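Local coordinates for protein GNA33 (Neisseria gonorrhoeae FA 1090, PDB 2G5D) that probably cleaves the glycosidic bond between N-acetylmuramic acid and N-acetylglucosamine in peptidoglycan as an exolytic transglycosylase, forming a 1,6-anhydro bond in the muramic acid residue, at residues 21-25 and 100-104; 25-29 and 414-418; 62-66 and 85-90; 72-78 and 348-352; 344-348 and 418-422. One frame throughout, in Å; residues are numbered along the deposited sequence.

Contact 1: 21-25 and 100-104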
# COMPACT_ATOMS: atom_id res chain seq x y z
N PRO A 21 -11.05 -18.36 -28.72
CA PRO A 21 -12.52 -18.42 -28.58
C PRO A 21 -13.00 -17.60 -27.37
O PRO A 21 -12.85 -18.02 -26.22
CB PRO A 21 -12.81 -19.92 -28.39
CG PRO A 21 -11.48 -20.54 -28.05
CD PRO A 21 -10.44 -19.70 -28.71
N ASP A 22 -13.57 -16.43 -27.68
CA ASP A 22 -13.99 -15.44 -26.69
C ASP A 22 -14.93 -15.97 -25.62
O ASP A 22 -15.84 -16.75 -25.90
CB ASP A 22 -14.62 -14.24 -27.39
CG ASP A 22 -13.60 -13.38 -28.12
OD1 ASP A 22 -12.37 -13.65 -28.04
OD2 ASP A 22 -14.02 -12.40 -28.77
N ARG A 23 -14.68 -15.55 -24.39
CA ARG A 23 -15.51 -15.93 -23.24
C ARG A 23 -16.87 -15.24 -23.32
O ARG A 23 -16.99 -14.21 -23.96
CB ARG A 23 -14.77 -15.59 -21.94
CG ARG A 23 -13.45 -16.36 -21.75
CD ARG A 23 -13.69 -17.77 -21.20
NE ARG A 23 -12.46 -18.56 -21.13
CZ ARG A 23 -11.92 -19.05 -20.01
NH1 ARG A 23 -12.51 -18.85 -18.82
NH2 ARG A 23 -10.80 -19.77 -20.07
N PRO A 24 -17.92 -15.83 -22.72
CA PRO A 24 -19.19 -15.10 -22.70
C PRO A 24 -19.18 -13.92 -21.72
O PRO A 24 -18.49 -13.97 -20.70
CB PRO A 24 -20.21 -16.17 -22.27
CG PRO A 24 -19.41 -17.18 -21.52
CD PRO A 24 -18.02 -17.16 -22.09
N ALA A 25 -19.92 -12.87 -22.04
CA ALA A 25 -19.93 -11.70 -21.18
C ALA A 25 -20.84 -11.81 -19.96
O ALA A 25 -20.56 -11.24 -18.91
CB ALA A 25 -20.25 -10.44 -21.97
N GLU A 100 -16.05 -2.28 -21.75
CA GLU A 100 -17.47 -2.00 -22.07
C GLU A 100 -18.37 -3.22 -22.16
O GLU A 100 -19.54 -3.19 -21.71
CB GLU A 100 -17.57 -1.21 -23.36
CG GLU A 100 -17.09 0.22 -23.18
CD GLU A 100 -17.13 1.01 -24.46
OE1 GLU A 100 -17.01 2.24 -24.38
OE2 GLU A 100 -17.26 0.40 -25.54
N ARG A 101 -17.81 -4.29 -22.71
CA ARG A 101 -18.53 -5.49 -23.05
C ARG A 101 -18.67 -6.46 -21.89
O ARG A 101 -19.64 -7.19 -21.83
CB ARG A 101 -17.88 -6.19 -24.25
CG ARG A 101 -18.37 -5.60 -25.58
CD ARG A 101 -17.47 -5.91 -26.74
NE ARG A 101 -17.87 -5.13 -27.92
CZ ARG A 101 -17.72 -5.52 -29.18
NH1 ARG A 101 -17.16 -6.70 -29.46
NH2 ARG A 101 -18.12 -4.72 -30.17
N TYR A 102 -17.71 -6.43 -20.97
CA TYR A 102 -17.62 -7.44 -19.90
C TYR A 102 -17.91 -6.93 -18.48
O TYR A 102 -18.16 -7.73 -17.56
CB TYR A 102 -16.25 -8.16 -19.98
CG TYR A 102 -16.12 -9.15 -21.13
CD1 TYR A 102 -15.68 -8.75 -22.39
CD2 TYR A 102 -16.46 -10.51 -20.95
CE1 TYR A 102 -15.56 -9.69 -23.44
CE2 TYR A 102 -16.35 -11.43 -21.98
CZ TYR A 102 -15.90 -11.02 -23.23
OH TYR A 102 -15.79 -11.95 -24.25
N PHE A 103 -17.88 -5.62 -18.31
CA PHE A 103 -18.07 -4.99 -17.00
C PHE A 103 -19.23 -4.01 -17.01
O PHE A 103 -19.59 -3.45 -18.07
CB PHE A 103 -16.79 -4.27 -16.49
CG PHE A 103 -15.56 -5.17 -16.37
CD1 PHE A 103 -14.88 -5.59 -17.51
CD2 PHE A 103 -15.08 -5.56 -15.11
CE1 PHE A 103 -13.78 -6.42 -17.42
CE2 PHE A 103 -13.95 -6.37 -15.00
CZ PHE A 103 -13.28 -6.80 -16.17
N THR A 104 -19.80 -3.82 -15.83
CA THR A 104 -20.83 -2.82 -15.57
C THR A 104 -20.30 -1.82 -14.54
O THR A 104 -19.73 -2.23 -13.52
CB THR A 104 -22.13 -3.50 -15.05
OG1 THR A 104 -22.66 -4.33 -16.08
CG2 THR A 104 -23.19 -2.47 -14.61
O HOH W 1 -15.07 -10.88 -26.85
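Residues 21-25 run as an extended, irregular strip past the place where helix 92-102 passes into strand 103-110. The backbones come closest at Ala25 and Tyr102, with 5.0 Å between their CA atoms, and only 203 Å² is buried in all. Tyr102 does most of the work. Its CA-to-CB bond points sideways, but the ring reaches across until OH donates a short hydrogen bond to the backbone O of Arg23, 2.6 Å away. A water donates to the same Tyr102 OH (2.9 Å) and, weakly, to Asp22 OD2 (2.7 Å). Ala25 covers one face of the ring in a CH-pi contact, its CB 4.3 Å from the centroid, while the carbonyl of Pro24 lies at the ring edge, its O 3.6 Å from Tyr102 CE2. Ala25 CB also sits 3.3 Å from Arg101 O. The Arg23 side chain leads away to a salt bridge with Asp80, and the Arg23 backbone N hydrogen-bonds to the side chain of Gln84, so helix 79-86 also holds the strip. This is a surface contact in which a tyrosine at a helix-to-strand junction ties down the N-terminal arm of the modelled chain; the junction leads into strand 103-110, between strands 40-44 and 403-413 of the large mixed sheet.

Contact 2: 25-29 and 414-418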
# COMPACT_ATOMS: atom_id res chain seq x y z
N ALA A 25 -19.92 -12.87 -22.04
CA ALA A 25 -19.93 -11.70 -21.18
C ALA A 25 -20.84 -11.81 -19.96
O ALA A 25 -20.56 -11.24 -18.91
CB ALA A 25 -20.25 -10.44 -21.97
N GLY A 26 -21.95 -12.52 -20.08
CA GLY A 26 -22.87 -12.49 -18.94
C GLY A 26 -23.66 -11.19 -18.84
O GLY A 26 -23.29 -10.18 -19.43
N ILE A 27 -24.75 -11.23 -18.08
CA ILE A 27 -25.84 -10.27 -18.23
C ILE A 27 -25.74 -9.12 -17.23
O ILE A 27 -25.75 -9.36 -16.03
CB ILE A 27 -27.19 -11.01 -18.11
CG1 ILE A 27 -27.27 -12.10 -19.19
CG2 ILE A 27 -28.39 -10.02 -18.19
CD1 ILE A 27 -28.16 -13.26 -18.82
N PRO A 28 -25.63 -7.87 -17.71
CA PRO A 28 -25.49 -6.74 -16.78
C PRO A 28 -26.80 -6.39 -16.06
O PRO A 28 -27.88 -6.48 -16.65
CB PRO A 28 -25.05 -5.57 -17.67
CG PRO A 28 -25.12 -6.05 -19.07
CD PRO A 28 -25.63 -7.44 -19.12
N ASP A 29 -26.69 -6.02 -14.79
CA ASP A 29 -27.78 -5.37 -14.08
C ASP A 29 -28.08 -4.08 -14.84
O ASP A 29 -27.15 -3.41 -15.30
CB ASP A 29 -27.37 -5.12 -12.62
CG ASP A 29 -27.20 -6.41 -11.84
OD1 ASP A 29 -28.17 -7.17 -11.74
OD2 ASP A 29 -26.10 -6.69 -11.34
N ASN A 414 -20.13 -8.23 -15.52
CA ASN A 414 -21.60 -8.19 -15.68
C ASN A 414 -22.28 -9.28 -14.87
O ASN A 414 -21.94 -10.45 -15.03
CB ASN A 414 -22.00 -8.41 -17.14
CG ASN A 414 -21.43 -7.39 -18.07
OD1 ASN A 414 -21.21 -6.24 -17.71
ND2 ASN A 414 -21.23 -7.79 -19.32
N GLY A 415 -23.24 -8.90 -14.03
CA GLY A 415 -23.92 -9.86 -13.17
C GLY A 415 -23.45 -9.86 -11.73
O GLY A 415 -24.22 -10.15 -10.83
N MET A 416 -22.18 -9.54 -11.52
CA MET A 416 -21.65 -9.47 -10.16
C MET A 416 -22.00 -8.13 -9.51
O MET A 416 -21.73 -7.06 -10.06
CB MET A 416 -20.14 -9.71 -10.17
CG MET A 416 -19.48 -9.60 -8.80
SD MET A 416 -17.68 -9.44 -8.87
CE MET A 416 -17.21 -11.04 -9.52
N LYS A 417 -22.62 -8.20 -8.34
CA LYS A 417 -23.02 -7.00 -7.64
C LYS A 417 -21.93 -6.56 -6.68
O LYS A 417 -21.15 -7.39 -6.20
CB LYS A 417 -24.38 -7.21 -6.93
CG LYS A 417 -25.55 -7.21 -7.92
CD LYS A 417 -26.87 -6.89 -7.27
CE LYS A 417 -27.72 -8.13 -7.13
NZ LYS A 417 -28.21 -8.55 -8.46
N PRO A 418 -21.85 -5.25 -6.40
CA PRO A 418 -20.99 -4.81 -5.34
C PRO A 418 -21.58 -5.25 -3.99
O PRO A 418 -22.76 -5.62 -3.90
CB PRO A 418 -21.01 -3.29 -5.49
CG PRO A 418 -22.30 -3.00 -6.13
CD PRO A 418 -22.59 -4.14 -7.01
O HOH W 2 -24.17 -6.16 -13.44
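Asn414 supplies the direct hydrogen bond between these two loops: its ND2 donates to Gly26 O at 3.2 Å, with a bent angle of 136°. The same amide is well used elsewhere, since ND2 also donates to Arg101 O and OD1 pairs with Thr104 OG1, so one side chain joins three pieces of chain. The backbone N of Gly415 lies 3.2 Å from Ile27 O, but the angle is too poor for a hydrogen bond. Its need is met instead by a water that accepts from Gly415 N (3.0 Å) and from Asp29 N (2.9 Å) and donates to Asp29 OD2 (2.9 Å). The other carboxylate oxygen, Asp29 OD1, forms a long salt bridge of 3.6 Å with Lys417 NZ. Gly26 and Gly415 both have positive phi, and a CB on either would press against the preceding carbonyl; at Gly26 it would also stand 3.5 Å from Asn414 O. Pro28 closes over Asn414, with its N 3.7 Å from Asn414 CB. The contact brings the loop before strand 34-37 against the loop after strand 403-413, beside strand 103-110: Pro28 touches Thr104, Asp29 and Lys417 both touch Trp106, and Asp29 also meets Val44 on strand 40-44.

Contact 3: 62-66 and 85-90. Unlike the reference sequence in segment 85-90: Ile90 (reference Val).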
# COMPACT_ATOMS: atom_id res chain seq x y z
N LEU A 62 -5.65 -2.06 -19.16
CA LEU A 62 -5.62 -3.52 -19.43
C LEU A 62 -4.34 -4.18 -18.90
O LEU A 62 -4.43 -5.23 -18.29
CB LEU A 62 -5.88 -3.87 -20.90
CG LEU A 62 -5.91 -5.37 -21.29
CD1 LEU A 62 -7.01 -6.14 -20.55
CD2 LEU A 62 -6.06 -5.56 -22.77
N GLN A 63 -3.18 -3.56 -19.14
CA GLN A 63 -1.93 -4.02 -18.50
C GLN A 63 -2.11 -4.17 -16.98
O GLN A 63 -1.77 -5.20 -16.39
CB GLN A 63 -0.78 -3.05 -18.77
CG GLN A 63 -0.21 -3.15 -20.17
CD GLN A 63 0.80 -2.08 -20.44
OE1 GLN A 63 0.46 -0.89 -20.48
NE2 GLN A 63 2.03 -2.46 -20.62
N SER A 64 -2.66 -3.14 -16.35
CA SER A 64 -2.82 -3.13 -14.90
C SER A 64 -3.77 -4.26 -14.46
O SER A 64 -3.46 -5.01 -13.52
CB SER A 64 -3.31 -1.74 -14.47
OG SER A 64 -3.32 -1.58 -13.07
N PHE A 65 -4.91 -4.41 -15.15
CA PHE A 65 -5.87 -5.52 -14.83
C PHE A 65 -5.25 -6.92 -14.95
O PHE A 65 -5.49 -7.78 -14.10
CB PHE A 65 -7.17 -5.42 -15.67
CG PHE A 65 -8.24 -6.40 -15.23
CD1 PHE A 65 -8.84 -6.31 -13.98
CD2 PHE A 65 -8.64 -7.44 -16.08
CE1 PHE A 65 -9.82 -7.23 -13.57
CE2 PHE A 65 -9.63 -8.37 -15.69
CZ PHE A 65 -10.23 -8.26 -14.45
N ARG A 66 -4.49 -7.14 -16.03
CA ARG A 66 -3.77 -8.40 -16.29
C ARG A 66 -2.80 -8.77 -15.18
O ARG A 66 -2.70 -9.95 -14.81
CB ARG A 66 -2.98 -8.34 -17.63
CG ARG A 66 -3.78 -8.59 -18.94
CD ARG A 66 -2.77 -8.91 -20.06
NE ARG A 66 -3.36 -8.94 -21.40
CZ ARG A 66 -2.70 -9.27 -22.51
NH1 ARG A 66 -1.42 -9.61 -22.45
NH2 ARG A 66 -3.31 -9.25 -23.69
N ALA A 85 -9.16 -11.07 -20.57
CA ALA A 85 -8.14 -10.02 -20.49
C ALA A 85 -6.86 -10.45 -21.21
O ALA A 85 -6.20 -9.63 -21.81
CB ALA A 85 -7.84 -9.63 -19.02
N PHE A 86 -6.52 -11.75 -21.15
CA PHE A 86 -5.30 -12.25 -21.79
C PHE A 86 -5.46 -12.58 -23.27
O PHE A 86 -4.48 -12.71 -23.99
CB PHE A 86 -4.70 -13.42 -20.98
CG PHE A 86 -3.84 -12.97 -19.84
CD1 PHE A 86 -4.41 -12.57 -18.62
CD2 PHE A 86 -2.46 -12.88 -19.99
CE1 PHE A 86 -3.61 -12.11 -17.55
CE2 PHE A 86 -1.63 -12.42 -18.93
CZ PHE A 86 -2.21 -12.04 -17.71
N GLN A 87 -6.71 -12.66 -23.73
CA GLN A 87 -7.02 -12.79 -25.15
C GLN A 87 -7.38 -11.44 -25.80
O GLN A 87 -7.78 -11.39 -26.96
CB GLN A 87 -8.13 -13.84 -25.33
CG GLN A 87 -7.64 -15.27 -25.02
CD GLN A 87 -8.76 -16.31 -24.94
OE1 GLN A 87 -8.48 -17.51 -24.84
NE2 GLN A 87 -10.02 -15.85 -24.96
N THR A 88 -7.21 -10.35 -25.05
CA THR A 88 -7.42 -8.99 -25.53
C THR A 88 -6.08 -8.27 -25.85
O THR A 88 -5.20 -8.21 -24.99
CB THR A 88 -8.18 -8.20 -24.46
OG1 THR A 88 -9.37 -8.92 -24.09
CG2 THR A 88 -8.53 -6.79 -24.95
N PRO A 89 -5.90 -7.75 -27.09
CA PRO A 89 -4.66 -7.05 -27.42
C PRO A 89 -4.37 -5.85 -26.50
O PRO A 89 -5.31 -5.16 -26.07
CB PRO A 89 -4.89 -6.55 -28.86
CG PRO A 89 -5.92 -7.44 -29.40
CD PRO A 89 -6.83 -7.76 -28.24
N ILE A 90 -3.09 -5.60 -26.21
CA ILE A 90 -2.72 -4.42 -25.44
C ILE A 90 -2.76 -3.19 -26.33
O ILE A 90 -1.72 -2.72 -26.82
CB ILE A 90 -1.33 -4.56 -24.73
CG1 ILE A 90 -1.27 -5.86 -23.91
CG2 ILE A 90 -1.07 -3.36 -23.81
CD1 ILE A 90 -2.01 -5.80 -22.58
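Arg66 makes both hydrogen bonds of this contact, each to a backbone carbonyl: NE donates to Ala85 O at 3.0 Å, and NH2 to Thr88 O at a short 2.5 Å. The guanidinium thus bridges two carbonyls, one at the end of helix 79-86 and one in the loop that follows. Ile90 CD1, 3.5 Å from Arg66 CZ, covers one face of the guanidinium, and Phe86 O lies over the opposite face. Further back along the side chain, Arg66 CD stands over the Phe86 ring in a CH-pi contact, 3.8 Å from the centroid and 9° off the normal. Apolar packing continues at Leu62, whose CD1 is 3.9 Å from Ala85 CB and whose CD2 is 3.5 Å from Thr88 CG2 and 4.1 Å from Ile90 CD1. Phe65 presents its ring edge to Ala85, CD2 to CB 3.8 Å. The contact joins helix 58-72 to the end of helix 79-86, a pair also linked by the Cys69-Cys82 disulfide; helix 92-102 packs alongside through Phe98, which touches Leu62, Ala85 and Thr88, while Phe65 reaches Met371 of strand 365-375.

Contact 4: 72-78 and 348-352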
# COMPACT_ATOMS: atom_id res chain seq x y z
N LEU A 72 -6.25 -12.70 -9.04
CA LEU A 72 -7.68 -12.43 -9.10
C LEU A 72 -8.42 -13.49 -9.91
O LEU A 72 -9.59 -13.78 -9.64
CB LEU A 72 -7.94 -11.04 -9.69
CG LEU A 72 -9.03 -10.06 -9.21
CD1 LEU A 72 -9.64 -9.35 -10.42
CD2 LEU A 72 -10.10 -10.67 -8.31
N LYS A 73 -7.73 -14.08 -10.90
CA LYS A 73 -8.32 -15.09 -11.78
C LYS A 73 -8.85 -16.32 -11.03
O LYS A 73 -9.69 -17.07 -11.56
CB LYS A 73 -7.32 -15.53 -12.86
CG LYS A 73 -6.39 -16.68 -12.42
CD LYS A 73 -5.48 -17.10 -13.50
CE LYS A 73 -4.08 -16.58 -13.28
NZ LYS A 73 -3.06 -17.47 -13.94
N ASN A 74 -8.34 -16.52 -9.81
CA ASN A 74 -8.68 -17.66 -8.97
C ASN A 74 -9.89 -17.42 -8.06
O ASN A 74 -10.37 -18.35 -7.39
CB ASN A 74 -7.47 -18.08 -8.13
CG ASN A 74 -6.33 -18.61 -8.98
OD1 ASN A 74 -6.55 -19.39 -9.91
ND2 ASN A 74 -5.11 -18.21 -8.64
N ARG A 75 -10.37 -16.18 -8.03
CA ARG A 75 -11.52 -15.82 -7.21
C ARG A 75 -12.81 -16.03 -7.98
O ARG A 75 -12.94 -15.61 -9.12
CB ARG A 75 -11.43 -14.37 -6.75
CG ARG A 75 -10.78 -14.21 -5.38
CD ARG A 75 -11.27 -12.95 -4.69
NE ARG A 75 -10.22 -11.93 -4.62
CZ ARG A 75 -10.41 -10.62 -4.67
NH1 ARG A 75 -11.63 -10.08 -4.82
NH2 ARG A 75 -9.35 -9.82 -4.59
N GLN A 76 -13.76 -16.69 -7.32
CA GLN A 76 -15.05 -17.00 -7.93
C GLN A 76 -15.71 -15.79 -8.60
O GLN A 76 -15.90 -14.74 -7.99
CB GLN A 76 -15.98 -17.66 -6.92
CG GLN A 76 -17.31 -18.25 -7.48
CD GLN A 76 -17.15 -19.02 -8.79
OE1 GLN A 76 -16.29 -19.90 -8.93
NE2 GLN A 76 -18.02 -18.71 -9.76
N GLY A 77 -16.04 -15.96 -9.88
CA GLY A 77 -16.73 -14.94 -10.64
C GLY A 77 -15.83 -14.04 -11.47
O GLY A 77 -16.33 -13.21 -12.24
N TRP A 78 -14.51 -14.22 -11.34
CA TRP A 78 -13.52 -13.41 -12.06
C TRP A 78 -12.74 -14.20 -13.11
O TRP A 78 -11.94 -13.63 -13.83
CB TRP A 78 -12.53 -12.73 -11.07
CG TRP A 78 -13.11 -11.61 -10.21
CD1 TRP A 78 -13.65 -11.74 -8.96
CD2 TRP A 78 -13.16 -10.20 -10.53
NE1 TRP A 78 -14.04 -10.52 -8.48
CE2 TRP A 78 -13.76 -9.55 -9.42
CE3 TRP A 78 -12.77 -9.42 -11.64
CZ2 TRP A 78 -13.99 -8.18 -9.38
CZ3 TRP A 78 -12.98 -8.04 -11.60
CH2 TRP A 78 -13.59 -7.44 -10.48
N THR A 348 -14.59 -4.15 -4.04
CA THR A 348 -14.18 -5.52 -4.28
C THR A 348 -12.72 -5.49 -4.73
O THR A 348 -12.36 -4.73 -5.63
CB THR A 348 -15.11 -6.21 -5.32
OG1 THR A 348 -16.47 -6.15 -4.85
CG2 THR A 348 -14.72 -7.67 -5.51
N LEU A 349 -11.88 -6.29 -4.08
CA LEU A 349 -10.43 -6.23 -4.33
C LEU A 349 -10.10 -6.79 -5.71
O LEU A 349 -10.53 -7.87 -6.06
CB LEU A 349 -9.61 -6.94 -3.22
CG LEU A 349 -8.09 -6.71 -3.26
CD1 LEU A 349 -7.69 -5.24 -2.92
CD2 LEU A 349 -7.40 -7.68 -2.31
N GLY A 350 -9.35 -6.02 -6.49
CA GLY A 350 -9.02 -6.35 -7.87
C GLY A 350 -9.82 -5.59 -8.93
O GLY A 350 -9.46 -5.62 -10.11
N ALA A 351 -10.89 -4.92 -8.53
CA ALA A 351 -11.85 -4.37 -9.46
C ALA A 351 -11.28 -3.18 -10.21
O ALA A 351 -10.57 -2.37 -9.64
CB ALA A 351 -13.14 -3.96 -8.75
N PRO A 352 -11.59 -3.09 -11.51
CA PRO A 352 -11.36 -1.80 -12.18
C PRO A 352 -12.13 -0.66 -11.48
O PRO A 352 -13.27 -0.83 -11.04
CB PRO A 352 -11.87 -2.06 -13.61
CG PRO A 352 -11.73 -3.58 -13.78
CD PRO A 352 -12.10 -4.13 -12.43
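Three side chains of the 72-78 loop, Leu72, Arg75 and Trp78, reach the 348-352 turn. Leu72 adopts an unusual conformation, with chi1 at -141° and chi2 at -142°, both between wells; its CD2 lies 3.6 Å from Leu349 O and its CD1 3.7 Å from Gly350 O. Arg75 also departs from the wells, at chi1 (-94°) and chi3 (-109°), yet its guanidinium meets a single carbonyl edge-on: NH1 (2.8 Å) and NH2 (2.7 Å) both donate weak hydrogen bonds to Leu349 O. Consecutive beta turns, type I from Leu72 to Arg75 and type II from Arg75 to Trp78, carry the chain from helix 58-72 to helix 79-86. They face a type II turn, Thr348 to Ala351, that leads into strand 352-358 of the 3D domain, a family related to double-psi beta barrels. Gly350 occupies the third position of that turn with positive phi; a CB there would clash with Leu72 CG at 2.5 Å. Trp78, with chi1 m and chi2 92°, puts its six-membered ring against the turn, CH2 3.9 Å from Ala351 CB, while Thr348 CG2 (4.0 Å from CZ2) and Pro352 CD (4.1 Å from CZ3) lie at the indole edge. Phe65 packs against Leu72, Trp78 and Pro352.

Contact 5: 344-348 and 418-422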
# COMPACT_ATOMS: atom_id res chain seq x y z
N ARG A 344 -11.82 -2.20 1.60
CA ARG A 344 -12.45 -3.46 1.21
C ARG A 344 -13.82 -3.73 1.83
O ARG A 344 -14.50 -4.69 1.46
CB ARG A 344 -11.53 -4.62 1.53
CG ARG A 344 -10.38 -4.77 0.57
CD ARG A 344 -9.61 -6.03 0.92
NE ARG A 344 -10.32 -7.19 0.41
CZ ARG A 344 -9.86 -8.44 0.46
NH1 ARG A 344 -8.68 -8.69 1.01
NH2 ARG A 344 -10.59 -9.43 -0.05
N HIS A 345 -14.22 -2.91 2.80
CA HIS A 345 -15.59 -2.91 3.28
C HIS A 345 -16.52 -2.55 2.15
O HIS A 345 -17.69 -2.94 2.16
CB HIS A 345 -15.78 -1.89 4.39
CG HIS A 345 -15.16 -2.27 5.70
ND1 HIS A 345 -15.33 -3.52 6.26
CD2 HIS A 345 -14.42 -1.56 6.58
CE1 HIS A 345 -14.70 -3.57 7.42
NE2 HIS A 345 -14.14 -2.39 7.64
N TYR A 346 -15.98 -1.80 1.18
CA TYR A 346 -16.78 -1.12 0.16
C TYR A 346 -16.42 -1.52 -1.28
O TYR A 346 -17.33 -1.66 -2.12
CB TYR A 346 -16.74 0.40 0.37
CG TYR A 346 -17.42 0.83 1.68
CD1 TYR A 346 -16.68 1.30 2.75
CD2 TYR A 346 -18.81 0.68 1.85
CE1 TYR A 346 -17.30 1.66 3.97
CE2 TYR A 346 -19.43 1.03 3.05
CZ TYR A 346 -18.67 1.53 4.10
OH TYR A 346 -19.27 1.89 5.29
N ILE A 347 -15.13 -1.72 -1.55
CA ILE A 347 -14.64 -2.02 -2.91
C ILE A 347 -14.15 -3.45 -2.99
O ILE A 347 -13.43 -3.92 -2.11
CB ILE A 347 -13.46 -1.06 -3.37
CG1 ILE A 347 -13.84 0.43 -3.20
CG2 ILE A 347 -12.99 -1.40 -4.81
CD1 ILE A 347 -15.16 0.85 -3.83
N THR A 348 -14.59 -4.15 -4.04
CA THR A 348 -14.18 -5.52 -4.28
C THR A 348 -12.72 -5.49 -4.73
O THR A 348 -12.36 -4.73 -5.63
CB THR A 348 -15.11 -6.21 -5.32
OG1 THR A 348 -16.47 -6.15 -4.85
CG2 THR A 348 -14.72 -7.67 -5.51
N PRO A 418 -21.85 -5.25 -6.40
CA PRO A 418 -20.99 -4.81 -5.34
C PRO A 418 -21.58 -5.25 -3.99
O PRO A 418 -22.76 -5.62 -3.90
CB PRO A 418 -21.01 -3.29 -5.49
CG PRO A 418 -22.30 -3.00 -6.13
CD PRO A 418 -22.59 -4.14 -7.01
N GLU A 419 -20.77 -5.26 -2.96
CA GLU A 419 -21.26 -5.75 -1.70
C GLU A 419 -20.53 -5.03 -0.59
O GLU A 419 -19.31 -4.85 -0.65
CB GLU A 419 -21.02 -7.25 -1.62
CG GLU A 419 -21.50 -7.89 -0.36
CD GLU A 419 -21.10 -9.36 -0.28
OE1 GLU A 419 -20.66 -9.91 -1.31
OE2 GLU A 419 -21.23 -9.94 0.82
N TYR A 420 -21.29 -4.60 0.40
CA TYR A 420 -20.74 -4.13 1.64
C TYR A 420 -20.30 -5.36 2.43
O TYR A 420 -21.08 -6.30 2.64
CB TYR A 420 -21.78 -3.28 2.38
CG TYR A 420 -21.40 -2.94 3.81
CD1 TYR A 420 -22.22 -3.35 4.88
CD2 TYR A 420 -20.24 -2.23 4.09
CE1 TYR A 420 -21.88 -3.04 6.19
CE2 TYR A 420 -19.89 -1.92 5.39
CZ TYR A 420 -20.71 -2.33 6.43
OH TYR A 420 -20.35 -2.01 7.71
N ARG A 421 -19.04 -5.34 2.84
CA ARG A 421 -18.42 -6.47 3.49
C ARG A 421 -17.95 -6.06 4.88
O ARG A 421 -16.79 -5.65 5.05
CB ARG A 421 -17.26 -7.00 2.63
CG ARG A 421 -17.74 -7.59 1.30
CD ARG A 421 -16.63 -8.31 0.54
NE ARG A 421 -17.13 -8.96 -0.68
CZ ARG A 421 -17.15 -8.40 -1.89
NH1 ARG A 421 -16.70 -7.16 -2.07
NH2 ARG A 421 -17.62 -9.09 -2.92
N PRO A 422 -18.84 -6.18 5.89
CA PRO A 422 -18.55 -5.73 7.25
C PRO A 422 -17.38 -6.48 7.88
O PRO A 422 -16.85 -7.45 7.32
CB PRO A 422 -19.85 -6.04 8.00
CG PRO A 422 -20.53 -7.10 7.21
CD PRO A 422 -20.19 -6.77 5.78
OXT PRO A 422 -16.92 -6.12 8.97
O HOH W 3 -16.60 -4.71 -0.73
O HOH W 4 -18.14 -4.07 -3.62
O HOH W 5 -18.36 -7.78 -5.71
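Three direct hydrogen bonds join the loops. Two pair His345 with Arg421: Arg421 N donates to His345 O (2.8 Å), and the imidazole returns the link, His345 ND1 donating to Arg421 O (2.9 Å). In the third, Arg421 NH1 donates to Thr348 OG1 at 3.0 Å. Waters add further bridges. One joins Glu419 O (2.7 Å), Arg344 O (3.0 Å) and Arg421 NH1 (2.8 Å); another accepts from Glu419 N (3.0 Å) and reaches Tyr346 O (3.0 Å) and Thr348 OG1 (2.9 Å). CA-H...O contacts reinforce the pairing, with Tyr420 CA 3.3 Å from His345 O. Between aromatics, Tyr346 and Tyr420 lie near parallel but slid apart, their centroids at 5.3 Å and planes at 27°; the Tyr346 hydroxyl bonds to Gly38 O. Within 418-422, Arg421 NH2 and Glu419 OE1 (3.5 Å) interact through charge alone. The mix of backbone, side-chain and water bonds implies that the C-terminal tail is fixed along the loop after strand 339-342 chiefly by polar pairing rather than by a hydrophobic core.

In the fold
Contacts 1 and 2 hold the start of the modelled chain, contacts 2 and 5 the C-terminal tail, and contacts 3 and 4 join the helices to the sheet region. Contacts 1 and 2 follow one N-terminal strip, share Ala25 and have centres 10 Å apart; Asn414 N also pairs with Tyr102 O at 2.9 Å. Contact 2 runs on through Pro418 into contact 5, which shares Thr348 with contact 4. Phe65 and Phe103 tie contacts 3, 1 and 4 together: Phe65 CZ is 3.8 Å from Phe103 CZ, and Phe65 CE1 is 3.8 Å from Trp78 CZ3. Met416 CE touches Trp78 NE1 (3.4 Å), linking contacts 2 and 4. Contacts 3 and 5 stand farthest apart, their centres about 25 Å from each other.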